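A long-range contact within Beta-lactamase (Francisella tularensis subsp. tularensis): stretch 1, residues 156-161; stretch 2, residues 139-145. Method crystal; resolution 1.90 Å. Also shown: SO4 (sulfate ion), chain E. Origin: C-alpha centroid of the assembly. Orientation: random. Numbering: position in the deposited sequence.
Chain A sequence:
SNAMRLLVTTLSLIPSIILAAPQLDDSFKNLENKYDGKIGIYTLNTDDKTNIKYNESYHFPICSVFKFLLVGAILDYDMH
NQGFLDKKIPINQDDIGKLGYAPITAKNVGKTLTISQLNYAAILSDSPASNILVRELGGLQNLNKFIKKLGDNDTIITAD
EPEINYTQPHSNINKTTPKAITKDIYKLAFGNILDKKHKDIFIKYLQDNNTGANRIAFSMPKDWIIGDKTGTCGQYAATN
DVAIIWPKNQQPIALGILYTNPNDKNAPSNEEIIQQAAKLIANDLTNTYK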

# COMPACT_ATOMS: atom_id res chain seq x y z
N ILE A 156 -3.27 -2.44 12.38
CA ILE A 156 -2.46 -3.00 13.45
C ILE A 156 -1.26 -3.77 12.91
O ILE A 156 -1.41 -4.86 12.39
CB ILE A 156 -3.27 -3.98 14.31
CG1 ILE A 156 -4.58 -3.33 14.78
CG2 ILE A 156 -2.44 -4.43 15.49
CD1 ILE A 156 -4.36 -2.18 15.74
N ILE A 157 -0.08 -3.19 13.04
CA ILE A 157 1.14 -3.82 12.54
C ILE A 157 2.01 -4.29 13.70
O ILE A 157 2.31 -3.51 14.62
CB ILE A 157 1.93 -2.83 11.68
CG1 ILE A 157 1.14 -2.50 10.41
CG2 ILE A 157 3.30 -3.41 11.33
CD1 ILE A 157 1.68 -1.31 9.69
N THR A 158 2.41 -5.56 13.69
CA THR A 158 3.15 -6.11 14.83
C THR A 158 4.44 -6.78 14.41
O THR A 158 5.14 -7.37 15.24
CB THR A 158 2.32 -7.15 15.62
OG1 THR A 158 1.98 -8.24 14.75
CG2 THR A 158 1.05 -6.51 16.18
N ALA A 159 4.76 -6.68 13.13
CA ALA A 159 5.98 -7.28 12.62
C ALA A 159 6.41 -6.64 11.30
O ALA A 159 5.65 -5.92 10.66
CB ALA A 159 5.80 -8.79 12.45
N ASP A 160 7.66 -6.90 10.92
CA ASP A 160 8.15 -6.49 9.62
C ASP A 160 8.16 -7.72 8.69
O ASP A 160 7.37 -8.63 8.90
CB ASP A 160 9.50 -5.78 9.72
CG ASP A 160 10.56 -6.61 10.39
OD1 ASP A 160 10.42 -7.86 10.42
OD2 ASP A 160 11.56 -6.02 10.86
N GLU A 161 9.03 -7.72 7.68
CA GLU A 161 9.00 -8.78 6.66
C GLU A 161 9.85 -9.96 7.08
O GLU A 161 10.96 -9.76 7.57
CB GLU A 161 9.53 -8.25 5.31
CG GLU A 161 8.59 -7.30 4.54
CD GLU A 161 7.52 -8.04 3.76
OE1 GLU A 161 7.73 -9.22 3.43
OE2 GLU A 161 6.46 -7.44 3.47
S SO4 E . 10.16 -2.60 18.49
O1 SO4 E . 10.81 -3.03 17.25
O2 SO4 E . 8.90 -3.33 18.65
O3 SO4 E . 11.03 -2.89 19.62
O4 SO4 E . 9.88 -1.17 18.44
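Stretch 2, residues 139-145: GLQNLNK

Stretch 2 is a glycine N-cap followed by the first turn and a half or so of a helix, laid against an irregular strand-free segment, and it makes its contact through residues spaced three and four apart. The register runs in opposite senses: N144, near the end of the stretch, lies nearest I157, with CA atoms 7.0 Å apart, while L140, at the helix start, lies nearest T158, CA to CA 7.1 Å.

G139 occupies the N-cap position and does not touch stretch 1. Its phi/psi of 105/178 would jam a CB against the preceding carbonyl O, so the backbone alone calls for glycine; a CB would also run into O4 of the sulfate. That ion sits at the helix start, where amides lack acceptors within the helix: Q141 N donates to SO4 O4 at 3.1 Å, and L140 N makes a weak bond to SO4 O1 at 3.4 Å.

L140 points toward stretch 1 and is the residue of stretch 2 most covered by it. L140 CD1 lies 3.5 Å from A159 CA, 3.8 Å from T158 C and 4.0 Å from D160 N, the closest approaches to the main chain; L140 CD2 lies 4.3 Å from I157 CG2 and also 4.2 Å from A159 O. T158 and A159 turn their CB atoms away, which leaves that backbone open to the leucine. Q141 points away, and N142 is out of reach.

L143 comes back toward the segment, L143 CD2 lying 4.4 Å from I157 CD1, so I157 has a leucine against each of these two methyls. N144 then supplies the polar anchor. Its CB points sideways, but its amide comes nearer, and N144 ND2 donates to I157 O at 3.0 Å, the one hydrogen bond between the stretches; N144 OD1 rests 3.7 Å from I157 CB. K145 is out of reach. The rule is economical: two leucines for packing, one asparagine for a loop carbonyl.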

# COMPACT_ATOMS: atom_id res chain seq x y z
N GLY A 139 12.30 1.41 14.90
CA GLY A 139 11.54 0.21 15.20
C GLY A 139 10.04 0.33 14.98
O GLY A 139 9.53 1.40 14.63
N LEU A 140 9.33 -0.76 15.22
CA LEU A 140 7.90 -0.82 14.95
C LEU A 140 7.04 0.07 15.82
O LEU A 140 5.98 0.53 15.40
CB LEU A 140 7.41 -2.26 15.07
CG LEU A 140 7.93 -3.15 13.94
CD1 LEU A 140 7.53 -4.59 14.19
CD2 LEU A 140 7.36 -2.65 12.61
N GLN A 141 7.48 0.30 17.06
CA GLN A 141 6.73 1.15 17.95
C GLN A 141 6.60 2.55 17.36
O GLN A 141 5.53 3.16 17.40
CB GLN A 141 7.36 1.19 19.34
CG GLN A 141 7.28 -0.13 20.07
CD GLN A 141 7.82 -0.04 21.49
OE1 GLN A 141 7.05 -0.08 22.45
NE2 GLN A 141 9.14 0.08 21.62
N ASN A 142 7.69 3.05 16.80
CA ASN A 142 7.67 4.37 16.16
C ASN A 142 6.77 4.42 14.94
O ASN A 142 6.08 5.43 14.71
CB ASN A 142 9.09 4.82 15.79
CG ASN A 142 9.86 5.30 17.00
OD1 ASN A 142 9.27 5.64 18.02
ND2 ASN A 142 11.19 5.33 16.89
N LEU A 143 6.78 3.35 14.16
CA LEU A 143 5.89 3.26 13.01
C LEU A 143 4.43 3.32 13.44
O LEU A 143 3.64 4.07 12.87
CB LEU A 143 6.16 1.98 12.22
CG LEU A 143 5.25 1.69 11.02
CD1 LEU A 143 5.26 2.88 10.06
CD2 LEU A 143 5.71 0.41 10.32
N ASN A 144 4.06 2.52 14.44
CA ASN A 144 2.69 2.53 14.94
C ASN A 144 2.28 3.88 15.54
O ASN A 144 1.15 4.32 15.39
CB ASN A 144 2.47 1.40 15.93
CG ASN A 144 2.44 0.05 15.26
OD1 ASN A 144 1.70 -0.15 14.29
ND2 ASN A 144 3.26 -0.87 15.74
N LYS A 145 3.22 4.55 16.22
CA LYS A 145 2.97 5.93 16.65
C LYS A 145 2.63 6.83 15.45
O LYS A 145 1.69 7.62 15.49
CB LYS A 145 4.17 6.49 17.42
CG LYS A 145 4.33 5.90 18.81
CD LYS A 145 5.30 6.70 19.69
CE LYS A 145 6.76 6.45 19.31
NZ LYS A 145 7.71 7.21 20.18